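Local coordinates for mutual gliding-motility protein MglA (Myxococcus xanthus DK 1622, PDB 6H17) that acts as a GTP-binding intracellular switch that coordinates social and adventurous gliding motility and controls the direction and speed of gliding, at residues Y18-C23 with M114-N119; D104-R109 with L145-T150; Q139-D144 with A168-G173. One frame throughout, in Å; residues are numbered along the deposited sequence. Where two conformers were deposited one is given.

Interaction 1: Y18-C23 with M114-N119; sequences YGPGLC and MESLEN. With GSP (5'-guanosine-diphosphate-monothiophosphate), chain C.
P20 and S116 bring the two backbones together, their CA atoms 5.5 Å apart, where the chain leaving strand 10-18 passes beside helix 110-125 before folding into a type II turn from P20 to C23. S116 fills the junction: with OG anti to its backbone N (chi1 -177°), the hydroxyl oxygen rests 3.2 Å from C of G19, and its CB packs 3.9 Å from CD of P20. The proline nitrogen has no hydrogen to offer that oxygen. Y18 meets the helix with the edge of its ring, CE2 lying 3.5 Å from the carbonyl O of S116. Beyond it, Y18 OH donates to OD1 of N119 at 2.6 Å, from 46° above the amide plane. R89 also donates to this OD1, and D86 accepts from ND2, which fixes the rotation of the amide. A side chain on G19 would run into SG of C23. On the nucleotide side of the turn, N of L22 makes a weak 3.1 Å bond to the bridging O3B of the GTP analogue. Glycine, turn and phosphate-facing amides, continued by G24, K25 and T26, illustrate the P-loop (Walker A) of small GTPases, here backed by a neighbouring helix.

Interaction 2: D104-R109 with L145-T150; sequences DSQIER and LPNAVT. With GSP (5'-guanosine-diphosphate-monothiophosphate), chain C; SO4 (sulfate ion), chain D.
The terminal amides of Q106 and N147 stand almost perpendicular, 88° apart, ND2 of N147 coming to OE1 of Q106 from the side of its C=O. ND2 uses both its hydrogens close to its own plane: one goes to OE1 of Q106 at 3.1 Å, the other, in the modelled conformer of E108, to OE1 of E108 at 2.8 Å. E108 takes up a second conformer as well, and this half of the grip may not always be made. On one face of the Q106 amide lies L145, whose CD1 sits over the amide carbon CD at 3.6 Å. At the far edge NE2 faces both oxygens of D104 in the plane of the amide, and D104 OD1 also accepts from the backbone N of Q106, closing an Asx turn. With its second oxygen in a salt bridge to K142, this carboxylate fixes the rotation of Q106, which in turn places OE1 for N147. The guanidinium of R109 turns its edge to a sulfate, probably from the crystallisation liquor.

Between these side chains the backbones form a single antiparallel bridge, Q106 and A148 being its non-hydrogen-bonded pair: N of V149 donates to O of S105 (2.8 Å, 171°) and N of I107 to O of N147 (2.9 Å). In the G-domain fold, loops that follow neighbouring parallel strands line the nucleotide site, and this bridge ties the loop after strand 98-104 to the one after strand 136-141. L145 faces both ways, its other methyl CD2 lying 3.6 Å from N2 of the guanine. Past the bridge the contact becomes apolar, as I107 CB meets CG2 of V149 at 3.7 Å, the two side chains crossing at about a right angle. S105 lays its CB 3.8 Å from CB of A148, while its OG bonds to the carbonyl of N141.

Interaction 3: Q139-D144 with A168-G173; sequences QYNKRD and AVAPTG. With GSP (5'-guanosine-diphosphate-monothiophosphate), chain C.
A168 and Q139 meet methyl to amide: CB of A168 stands over the flat face of the Q139 carboxamide, 3.3 Å from its CD. The amide is held in that attitude by N28 and T179, which bond its two polar ends. With CG anti to the backbone N (chi1 -167°), the N141 amide reaches the 168-173 loop with its end. Its OD1 accepts from N of A170 at 2.9 Å, in the carbonyl plane and on a lone pair, while ND2 donates to N7 of the guanine at 3.0 Å and also to the carbonyl of C23. An alanine at N141 would probably leave N7 and the C23 carbonyl without this donor and A170 N without its OD1 acceptor, so that the loop is less firmly tied to the strand.

Two backbone bonds pin the segments together, A168 N to Y140 O and, nearly straight at 170°, R143 N to A168 O. The base lies between K142, whose CG is 3.5 Å from C6 on one face, and P171, whose CD is 3.3 Å from C5 on the other. Besides its D104 partner, NZ of K142 bonds to the carbonyl of L22. D144 meets the base at its edge, OD2 accepting from N1 at 2.8 Å and OD1 from N2 at 2.9 Å, with CG1 of V169 packed beside OD2. N141 to D144 form the NKxD motif of the GTPase superfamily. A170 N adds a weak bond to O6, and the paired carboxylate oxygens accept from N1 and the 2-amino group, a pair of donors that adenine lacks, consistent with selection of guanine.

In the fold
The three contacts show how one nucleotide site is assembled from loops at the ends of neighbouring strands. Interactions 1 and 3 are buried, whereas interaction 2 lies farther out and is only partly covered. Interaction 1 joins the phosphate-binding loop to a helix, largely by close packing; interaction 2 bridges two loops through backbone bonds and an amide and carboxylate network; interaction 3 combines backbone bonding with recognition of the base. Direct bonds also link them: G21 O takes R109 NH2 between interactions 1 and 2, and V149 O takes R143 NH1 between 2 and 3. Interactions 2 and 3 use successive parts of the loop after strand 136-141, their centres about 11 Å apart.

Interaction 1: Y18-C23 with M114-N119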
loop_
_atom_site.group_PDB
_atom_site.type_symbol
_atom_site.label_atom_id
_atom_site.label_comp_id
_atom_site.label_asym_id
_atom_site.label_seq_id
_atom_site.Cartn_x
_atom_site.Cartn_y
_atom_site.Cartn_z
ATOM N N TYR A 18 3.729 1.128 -0.331
ATOM C CA TYR A 18 5.021 1.779 -0.176
ATOM C C TYR A 18 6.062 0.720 0.133
ATOM O O TYR A 18 5.720 -0.399 0.518
ATOM C CB TYR A 18 4.944 2.762 1.001
ATOM C CG TYR A 18 5.736 4.041 0.903
ATOM C CD1 TYR A 18 5.214 5.148 0.275
ATOM C CD2 TYR A 18 6.978 4.151 1.488
ATOM C CE1 TYR A 18 5.906 6.321 0.213
ATOM C CE2 TYR A 18 7.702 5.331 1.432
ATOM C CZ TYR A 18 7.148 6.420 0.785
ATOM O OH TYR A 18 7.793 7.639 0.725
ATOM N N GLY A 19 7.340 1.060 -0.017
ATOM C CA GLY A 19 8.412 0.142 0.294
ATOM C C GLY A 19 9.570 0.317 -0.660
ATOM O O GLY A 19 9.470 1.023 -1.658
ATOM N N PRO A 20 10.682 -0.345 -0.388
ATOM C CA PRO A 20 11.921 -0.075 -1.134
ATOM C C PRO A 20 11.871 -0.634 -2.551
ATOM O O PRO A 20 10.952 -1.346 -2.951
ATOM C CB PRO A 20 12.991 -0.744 -0.265
ATOM C CG PRO A 20 12.266 -1.836 0.420
ATOM C CD PRO A 20 10.891 -1.291 0.721
ATOM N N GLY A 21 12.891 -0.301 -3.332
ATOM C CA GLY A 21 12.949 -0.787 -4.697
ATOM C C GLY A 21 12.793 -2.279 -4.778
ATOM O O GLY A 21 13.360 -3.019 -3.968
ATOM N N LEU A 22 12.015 -2.739 -5.748
ATOM C CA LEU A 22 11.878 -4.151 -6.090
ATOM C C LEU A 22 11.306 -4.994 -4.955
ATOM O O LEU A 22 11.464 -6.219 -4.963
ATOM C CB LEU A 22 13.201 -4.737 -6.625
ATOM C CG LEU A 22 13.719 -4.046 -7.893
ATOM C CD1 LEU A 22 15.130 -4.585 -8.247
ATOM C CD2 LEU A 22 12.775 -4.194 -9.068
ATOM N N CYS A 23 10.571 -4.409 -4.017
ATOM C CA CYS A 23 10.121 -5.162 -2.853
ATOM C C CYS A 23 8.850 -5.974 -3.074
ATOM O O CYS A 23 8.585 -6.883 -2.280
ATOM C CB CYS A 23 9.942 -4.240 -1.657
ATOM S SG CYS A 23 8.561 -3.077 -1.837
ATOM N N MET A 114 14.385 -0.290 6.152
ATOM C CA MET A 114 14.360 0.718 7.206
ATOM C C MET A 114 14.410 2.124 6.634
ATOM O O MET A 114 13.723 3.022 7.135
ATOM C CB MET A 114 15.531 0.493 8.145
ATOM C CG MET A 114 15.397 -0.763 8.944
ATOM S SD MET A 114 16.896 -1.084 9.867
ATOM C CE MET A 114 16.244 -2.236 11.059
ATOM N N GLU A 115 15.223 2.340 5.600
ATOM C CA GLU A 115 15.275 3.651 4.963
ATOM C C GLU A 115 13.914 4.023 4.395
ATOM O O GLU A 115 13.437 5.151 4.561
ATOM C CB GLU A 115 16.340 3.653 3.862
ATOM C CG GLU A 115 16.358 4.923 2.985
ATOM C CD GLU A 115 17.405 5.931 3.406
ATOM O OE1 GLU A 115 18.058 6.510 2.510
ATOM O OE2 GLU A 115 17.576 6.139 4.627
ATOM N N SER A 116 13.272 3.082 3.711
ATOM C CA SER A 116 11.977 3.358 3.110
ATOM C C SER A 116 10.898 3.613 4.156
ATOM O O SER A 116 10.037 4.469 3.953
ATOM C CB SER A 116 11.585 2.213 2.182
ATOM O OG SER A 116 10.361 2.470 1.535
ATOM N N LEU A 117 10.917 2.872 5.265
ATOM C CA LEU A 117 9.917 3.076 6.314
ATOM C C LEU A 117 10.087 4.445 6.966
ATOM O O LEU A 117 9.099 5.132 7.258
ATOM C CB LEU A 117 10.020 1.939 7.337
ATOM C CG LEU A 117 9.079 2.004 8.532
ATOM C CD1 LEU A 117 7.635 2.072 8.064
ATOM C CD2 LEU A 117 9.333 0.782 9.426
ATOM N N GLU A 118 11.327 4.869 7.189
ATOM C CA GLU A 118 11.555 6.212 7.708
ATOM C C GLU A 118 11.129 7.271 6.693
ATOM O O GLU A 118 10.544 8.303 7.062
ATOM C CB GLU A 118 13.017 6.380 8.117
ATOM C CG GLU A 118 13.339 7.782 8.593
ATOM C CD GLU A 118 12.681 8.163 9.907
ATOM O OE1 GLU A 118 12.888 9.325 10.333
ATOM O OE2 GLU A 118 11.953 7.346 10.518
ATOM N N ASN A 119 11.412 7.035 5.411
ATOM C CA ASN A 119 10.979 7.939 4.357
ATOM C C ASN A 119 9.465 8.071 4.319
ATOM O O ASN A 119 8.948 9.175 4.095
ATOM C CB ASN A 119 11.534 7.408 3.032
ATOM C CG ASN A 119 11.164 8.249 1.847
ATOM O OD1 ASN A 119 10.419 7.793 0.974
ATOM N ND2 ASN A 119 11.703 9.454 1.773
HETATM P PG GSP C . 9.623 -0.608 -7.757
HETATM O O3B GSP C . 9.427 -2.188 -7.302
HETATM S S1G GSP C . 11.375 -0.482 -8.413
HETATM O O2G GSP C . 8.499 -0.332 -8.777
HETATM O O3G GSP C . 9.377 0.209 -6.485
HETATM P PB GSP C . 8.157 -3.008 -6.829
HETATM O O1B GSP C . 8.030 -2.955 -5.353
HETATM O O2B GSP C . 6.957 -2.613 -7.603
HETATM P PA GSP C . 7.904 -5.575 -8.143
HETATM O O1A GSP C . 6.580 -5.890 -7.630
HETATM O O2A GSP C . 8.022 -5.166 -9.547
HETATM O O3A GSP C . 8.621 -4.503 -7.213
HETATM O "O5'" GSP C . 8.811 -6.851 -7.833
HETATM C "C5'" GSP C . 10.193 -6.844 -8.153
HETATM C "C4'" GSP C . 10.686 -8.265 -8.399
HETATM O "O4'" GSP C . 10.527 -9.045 -7.198
HETATM C "C3'" GSP C . 9.893 -8.964 -9.473
HETATM O "O3'" GSP C . 10.761 -9.771 -10.252
HETATM C "C2'" GSP C . 8.902 -9.856 -8.729
HETATM O "O2'" GSP C . 8.483 -10.999 -9.416
HETATM C "C1'" GSP C . 9.741 -10.189 -7.487
HETATM N N9 GSP C . 8.958 -10.549 -6.312
HETATM C C8 GSP C . 7.937 -9.821 -5.784
HETATM N N7 GSP C . 7.442 -10.456 -4.702
HETATM C C5 GSP C . 8.169 -11.607 -4.548
HETATM C C6 GSP C . 8.102 -12.652 -3.628
HETATM O O6 GSP C . 7.295 -12.724 -2.670
HETATM N N1 GSP C . 8.994 -13.662 -3.805
HETATM C C2 GSP C . 9.929 -13.665 -4.810
HETATM N N2 GSP C . 10.770 -14.680 -4.899
HETATM N N3 GSP C . 10.008 -12.666 -5.719
HETATM C C4 GSP C . 9.117 -11.670 -5.559
#

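Interaction 2: D104-R109 with L145-T150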
loop_
_atom_site.group_PDB
_atom_site.type_symbol
_atom_site.label_atom_id
_atom_site.label_comp_id
_atom_site.label_asym_id
_atom_site.label_seq_id
_atom_site.Cartn_x
_atom_site.Cartn_y
_atom_site.Cartn_z
ATOM N N ASP A 104 10.728 -6.082 1.967
ATOM C CA ASP A 104 11.411 -7.205 1.330
ATOM C C ASP A 104 12.105 -8.018 2.415
ATOM O O ASP A 104 13.020 -7.521 3.069
ATOM C CB ASP A 104 12.420 -6.661 0.318
ATOM C CG ASP A 104 13.041 -7.751 -0.544
ATOM O OD1 ASP A 104 13.302 -8.861 -0.020
ATOM O OD2 ASP A 104 13.262 -7.508 -1.755
ATOM N N SER A 105 11.695 -9.266 2.615
ATOM C CA SER A 105 12.245 -10.028 3.734
ATOM C C SER A 105 13.707 -10.417 3.544
ATOM O O SER A 105 14.331 -10.893 4.504
ATOM C CB SER A 105 11.450 -11.321 3.957
ATOM O OG SER A 105 10.138 -11.054 4.434
ATOM N N GLN A 106 14.272 -10.298 2.346
ATOM C CA GLN A 106 15.664 -10.697 2.151
ATOM C C GLN A 106 16.581 -9.919 3.093
ATOM O O GLN A 106 16.492 -8.695 3.217
ATOM C CB GLN A 106 16.103 -10.430 0.718
ATOM C CG GLN A 106 15.377 -11.249 -0.304
ATOM C CD GLN A 106 15.818 -10.913 -1.699
ATOM O OE1 GLN A 106 16.680 -11.587 -2.274
ATOM N NE2 GLN A 106 15.265 -9.854 -2.250
ATOM N N ILE A 107 17.517 -10.629 3.723
ATOM C CA ILE A 107 18.367 -10.013 4.742
ATOM C C ILE A 107 19.179 -8.862 4.162
ATOM O O ILE A 107 19.368 -7.829 4.826
ATOM C CB ILE A 107 19.211 -11.098 5.435
ATOM C CG1 ILE A 107 19.848 -10.551 6.723
ATOM C CG2 ILE A 107 20.265 -11.684 4.482
ATOM C CD1 ILE A 107 20.300 -11.653 7.655
ATOM N N GLU A 108 19.604 -8.983 2.903
ATOM C CA GLU A 108 20.384 -7.932 2.256
ATOM C C GLU A 108 19.612 -6.630 2.105
ATOM O O GLU A 108 20.227 -5.565 1.959
ATOM C CB GLU A 108 20.836 -8.424 0.873
ATOM C CG GLU A 108 21.790 -9.618 0.904
ATOM C CD GLU A 108 21.088 -10.976 0.859
ATOM O OE1 GLU A 108 19.859 -11.065 1.082
ATOM O OE2 GLU A 108 21.789 -11.977 0.592
ATOM N N ARG A 109 18.288 -6.690 2.143
ATOM C CA ARG A 109 17.441 -5.533 1.915
ATOM C C ARG A 109 16.900 -4.931 3.198
ATOM O O ARG A 109 16.063 -4.030 3.135
ATOM C CB ARG A 109 16.292 -5.898 0.973
ATOM C CG ARG A 109 16.776 -6.298 -0.421
ATOM C CD ARG A 109 17.429 -5.142 -1.146
ATOM N NE ARG A 109 16.445 -4.178 -1.632
ATOM C CZ ARG A 109 16.723 -2.940 -2.041
ATOM N NH1 ARG A 109 17.962 -2.455 -1.996
ATOM N NH2 ARG A 109 15.763 -2.167 -2.494
ATOM N N LEU A 145 11.935 -16.995 0.035
ATOM C CA LEU A 145 13.346 -16.977 -0.312
ATOM C C LEU A 145 14.211 -17.516 0.837
ATOM O O LEU A 145 13.912 -17.271 2.011
ATOM C CB LEU A 145 13.787 -15.571 -0.700
ATOM C CG LEU A 145 13.181 -15.092 -2.019
ATOM C CD1 LEU A 145 13.635 -13.688 -2.349
ATOM C CD2 LEU A 145 13.547 -16.056 -3.145
ATOM N N PRO A 146 15.281 -18.227 0.524
ATOM C CA PRO A 146 16.099 -18.828 1.590
ATOM C C PRO A 146 16.829 -17.797 2.422
ATOM O O PRO A 146 17.205 -18.107 3.567
ATOM C CB PRO A 146 17.066 -19.739 0.825
ATOM C CG PRO A 146 17.123 -19.170 -0.556
ATOM C CD PRO A 146 15.756 -18.574 -0.828
ATOM N N ASN A 147 17.049 -16.607 1.887
ATOM C CA ASN A 147 17.704 -15.520 2.599
ATOM C C ASN A 147 16.704 -14.603 3.308
ATOM O O ASN A 147 17.098 -13.518 3.755
ATOM C CB ASN A 147 18.617 -14.730 1.641
ATOM C CG ASN A 147 17.899 -14.246 0.361
ATOM O OD1 ASN A 147 17.050 -14.939 -0.196
ATOM N ND2 ASN A 147 18.305 -13.082 -0.140
ATOM N N ALA A 148 15.448 -15.011 3.451
ATOM C CA ALA A 148 14.474 -14.232 4.201
ATOM C C ALA A 148 14.807 -14.238 5.685
ATOM O O ALA A 148 15.132 -15.279 6.265
ATOM C CB ALA A 148 13.073 -14.805 3.995
ATOM N N VAL A 149 14.703 -13.061 6.299
ATOM C CA VAL A 149 14.816 -12.911 7.752
ATOM C C VAL A 149 13.627 -13.590 8.421
ATOM O O VAL A 149 12.559 -13.738 7.832
ATOM C CB VAL A 149 14.849 -11.388 8.015
ATOM C CG1 VAL A 149 14.710 -11.041 9.486
ATOM C CG2 VAL A 149 16.147 -10.801 7.448
ATOM N N THR A 150 13.804 -14.029 9.664
ATOM C CA THR A 150 12.671 -14.665 10.327
ATOM C C THR A 150 11.568 -13.636 10.592
ATOM O O THR A 150 11.811 -12.430 10.672
ATOM C CB THR A 150 13.075 -15.319 11.651
ATOM O OG1 THR A 150 13.334 -14.289 12.613
ATOM C CG2 THR A 150 14.280 -16.200 11.493
HETATM P PG GSP C . 9.623 -0.608 -7.757
HETATM O O3B GSP C . 9.427 -2.188 -7.302
HETATM S S1G GSP C . 11.375 -0.482 -8.413
HETATM O O2G GSP C . 8.499 -0.332 -8.777
HETATM O O3G GSP C . 9.377 0.209 -6.485
HETATM P PB GSP C . 8.157 -3.008 -6.829
HETATM O O1B GSP C . 8.030 -2.955 -5.353
HETATM O O2B GSP C . 6.957 -2.613 -7.603
HETATM P PA GSP C . 7.904 -5.575 -8.143
HETATM O O1A GSP C . 6.580 -5.890 -7.630
HETATM O O2A GSP C . 8.022 -5.166 -9.547
HETATM O O3A GSP C . 8.621 -4.503 -7.213
HETATM O "O5'" GSP C . 8.811 -6.851 -7.833
HETATM C "C5'" GSP C . 10.193 -6.844 -8.153
HETATM C "C4'" GSP C . 10.686 -8.265 -8.399
HETATM O "O4'" GSP C . 10.527 -9.045 -7.198
HETATM C "C3'" GSP C . 9.893 -8.964 -9.473
HETATM O "O3'" GSP C . 10.761 -9.771 -10.252
HETATM C "C2'" GSP C . 8.902 -9.856 -8.729
HETATM O "O2'" GSP C . 8.483 -10.999 -9.416
HETATM C "C1'" GSP C . 9.741 -10.189 -7.487
HETATM N N9 GSP C . 8.958 -10.549 -6.312
HETATM C C8 GSP C . 7.937 -9.821 -5.784
HETATM N N7 GSP C . 7.442 -10.456 -4.702
HETATM C C5 GSP C . 8.169 -11.607 -4.548
HETATM C C6 GSP C . 8.102 -12.652 -3.628
HETATM O O6 GSP C . 7.295 -12.724 -2.670
HETATM N N1 GSP C . 8.994 -13.662 -3.805
HETATM C C2 GSP C . 9.929 -13.665 -4.810
HETATM N N2 GSP C . 10.770 -14.680 -4.899
HETATM N N3 GSP C . 10.008 -12.666 -5.719
HETATM C C4 GSP C . 9.117 -11.670 -5.559
HETATM S S SO4 D . 17.289 0.904 -4.131
HETATM O O1 SO4 D . 16.021 0.178 -4.220
HETATM O O2 SO4 D . 17.038 2.236 -3.570
HETATM O O3 SO4 D . 18.238 0.219 -3.259
HETATM O O4 SO4 D . 17.818 1.047 -5.487
#

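Interaction 3: Q139-D144 with A168-G173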
loop_
_atom_site.group_PDB
_atom_site.type_symbol
_atom_site.label_atom_id
_atom_site.label_comp_id
_atom_site.label_asym_id
_atom_site.label_seq_id
_atom_site.Cartn_x
_atom_site.Cartn_y
_atom_site.Cartn_z
ATOM N N GLN A 139 3.457 -5.628 5.474
ATOM C CA GLN A 139 3.567 -6.923 4.826
ATOM C C GLN A 139 5.022 -7.345 4.768
ATOM O O GLN A 139 5.873 -6.586 4.289
ATOM C CB GLN A 139 2.999 -6.829 3.414
ATOM C CG GLN A 139 2.987 -8.157 2.679
ATOM C CD GLN A 139 2.546 -8.022 1.251
ATOM O OE1 GLN A 139 3.367 -7.860 0.349
ATOM N NE2 GLN A 139 1.230 -8.083 1.026
ATOM N N TYR A 140 5.312 -8.548 5.238
ATOM C CA TYR A 140 6.649 -9.129 5.138
ATOM C C TYR A 140 6.642 -10.026 3.909
ATOM O O TYR A 140 6.252 -11.191 3.978
ATOM C CB TYR A 140 7.015 -9.900 6.398
ATOM C CG TYR A 140 6.838 -9.130 7.694
ATOM C CD1 TYR A 140 7.176 -7.779 7.801
ATOM C CD2 TYR A 140 6.308 -9.752 8.816
ATOM C CE1 TYR A 140 7.008 -7.089 9.008
ATOM C CE2 TYR A 140 6.135 -9.072 10.005
ATOM C CZ TYR A 140 6.487 -7.740 10.083
ATOM O OH TYR A 140 6.317 -7.030 11.264
ATOM N N ASN A 141 7.058 -9.468 2.779
ATOM C CA ASN A 141 6.977 -10.156 1.497
ATOM C C ASN A 141 8.241 -10.964 1.240
ATOM O O ASN A 141 9.263 -10.831 1.921
ATOM C CB ASN A 141 6.708 -9.136 0.382
ATOM C CG ASN A 141 6.312 -9.774 -0.915
ATOM O OD1 ASN A 141 5.594 -10.784 -0.934
ATOM N ND2 ASN A 141 6.784 -9.217 -2.019
ATOM N N LYS A 142 8.158 -11.828 0.242
ATOM C CA LYS A 142 9.273 -12.701 -0.165
ATOM C C LYS A 142 9.617 -13.744 0.902
ATOM O O LYS A 142 10.778 -14.122 1.076
ATOM C CB LYS A 142 10.515 -11.938 -0.638
ATOM C CG LYS A 142 10.194 -10.759 -1.560
ATOM C CD LYS A 142 11.349 -10.421 -2.484
ATOM C CE LYS A 142 11.005 -9.227 -3.354
ATOM N NZ LYS A 142 12.219 -8.744 -4.092
ATOM N N ARG A 143 8.586 -14.295 1.556
ATOM C CA ARG A 143 8.807 -15.329 2.559
ATOM C C ARG A 143 9.336 -16.620 1.961
ATOM O O ARG A 143 9.830 -17.470 2.707
ATOM C CB ARG A 143 7.520 -15.643 3.332
ATOM C CG ARG A 143 6.894 -14.465 4.061
ATOM C CD ARG A 143 7.857 -13.738 4.971
ATOM N NE ARG A 143 8.550 -14.671 5.850
ATOM C CZ ARG A 143 9.690 -14.415 6.475
ATOM N NH1 ARG A 143 10.254 -13.232 6.374
ATOM N NH2 ARG A 143 10.249 -15.340 7.240
ATOM N N ASP A 144 9.259 -16.781 0.641
ATOM C CA ASP A 144 9.697 -17.987 -0.038
ATOM C C ASP A 144 11.204 -18.076 -0.190
ATOM O O ASP A 144 11.715 -19.150 -0.525
ATOM C CB ASP A 144 9.064 -18.039 -1.440
ATOM C CG ASP A 144 9.441 -16.849 -2.297
ATOM O OD1 ASP A 144 9.983 -17.055 -3.402
ATOM O OD2 ASP A 144 9.208 -15.698 -1.875
ATOM N N ALA A 168 3.814 -12.617 3.332
ATOM C CA ALA A 168 3.376 -12.696 1.949
ATOM C C ALA A 168 4.403 -13.322 1.023
ATOM O O ALA A 168 5.618 -13.289 1.272
ATOM C CB ALA A 168 3.005 -11.326 1.401
ATOM N N VAL A 169 3.870 -13.892 -0.062
ATOM C CA VAL A 169 4.636 -14.282 -1.247
ATOM C C VAL A 169 3.819 -13.710 -2.409
ATOM O O VAL A 169 2.911 -14.366 -2.933
ATOM C CB VAL A 169 4.824 -15.793 -1.383
ATOM C CG1 VAL A 169 5.688 -16.108 -2.589
ATOM C CG2 VAL A 169 5.436 -16.372 -0.137
ATOM N N ALA A 170 4.087 -12.462 -2.767
ATOM C CA ALA A 170 3.136 -11.760 -3.625
ATOM C C ALA A 170 2.884 -12.457 -4.959
ATOM O O ALA A 170 1.717 -12.465 -5.403
ATOM C CB ALA A 170 3.556 -10.298 -3.805
ATOM N N PRO A 171 3.870 -13.033 -5.653
ATOM C CA PRO A 171 3.584 -13.622 -6.970
ATOM C C PRO A 171 2.600 -14.769 -6.915
ATOM O O PRO A 171 1.893 -15.012 -7.902
ATOM C CB PRO A 171 4.963 -14.077 -7.472
ATOM C CG PRO A 171 5.921 -13.172 -6.744
ATOM C CD PRO A 171 5.315 -12.990 -5.374
ATOM N N THR A 172 2.559 -15.513 -5.810
ATOM C CA THR A 172 1.647 -16.642 -5.674
ATOM C C THR A 172 0.403 -16.294 -4.869
ATOM O O THR A 172 -0.490 -17.140 -4.725
ATOM C CB THR A 172 2.347 -17.831 -5.029
ATOM O OG1 THR A 172 2.729 -17.443 -3.702
ATOM C CG2 THR A 172 3.578 -18.274 -5.838
ATOM N N GLY A 173 0.318 -15.079 -4.360
ATOM C CA GLY A 173 -0.833 -14.610 -3.635
ATOM C C GLY A 173 -0.808 -14.802 -2.135
ATOM O O GLY A 173 -1.739 -14.330 -1.461
HETATM P PG GSP C . 9.623 -0.608 -7.757
HETATM O O3B GSP C . 9.427 -2.188 -7.302
HETATM S S1G GSP C . 11.375 -0.482 -8.413
HETATM O O2G GSP C . 8.499 -0.332 -8.777
HETATM O O3G GSP C . 9.377 0.209 -6.485
HETATM P PB GSP C . 8.157 -3.008 -6.829
HETATM O O1B GSP C . 8.030 -2.955 -5.353
HETATM O O2B GSP C . 6.957 -2.613 -7.603
HETATM P PA GSP C . 7.904 -5.575 -8.143
HETATM O O1A GSP C . 6.580 -5.890 -7.630
HETATM O O2A GSP C . 8.022 -5.166 -9.547
HETATM O O3A GSP C . 8.621 -4.503 -7.213
HETATM O "O5'" GSP C . 8.811 -6.851 -7.833
HETATM C "C5'" GSP C . 10.193 -6.844 -8.153
HETATM C "C4'" GSP C . 10.686 -8.265 -8.399
HETATM O "O4'" GSP C . 10.527 -9.045 -7.198
HETATM C "C3'" GSP C . 9.893 -8.964 -9.473
HETATM O "O3'" GSP C . 10.761 -9.771 -10.252
HETATM C "C2'" GSP C . 8.902 -9.856 -8.729
HETATM O "O2'" GSP C . 8.483 -10.999 -9.416
HETATM C "C1'" GSP C . 9.741 -10.189 -7.487
HETATM N N9 GSP C . 8.958 -10.549 -6.312
HETATM C C8 GSP C . 7.937 -9.821 -5.784
HETATM N N7 GSP C . 7.442 -10.456 -4.702
HETATM C C5 GSP C . 8.169 -11.607 -4.548
HETATM C C6 GSP C . 8.102 -12.652 -3.628
HETATM O O6 GSP C . 7.295 -12.724 -2.670
HETATM N N1 GSP C . 8.994 -13.662 -3.805
HETATM C C2 GSP C . 9.929 -13.665 -4.810
HETATM N N2 GSP C . 10.770 -14.680 -4.899
HETATM N N3 GSP C . 10.008 -12.666 -5.719
HETATM C C4 GSP C . 9.117 -11.670 -5.559
#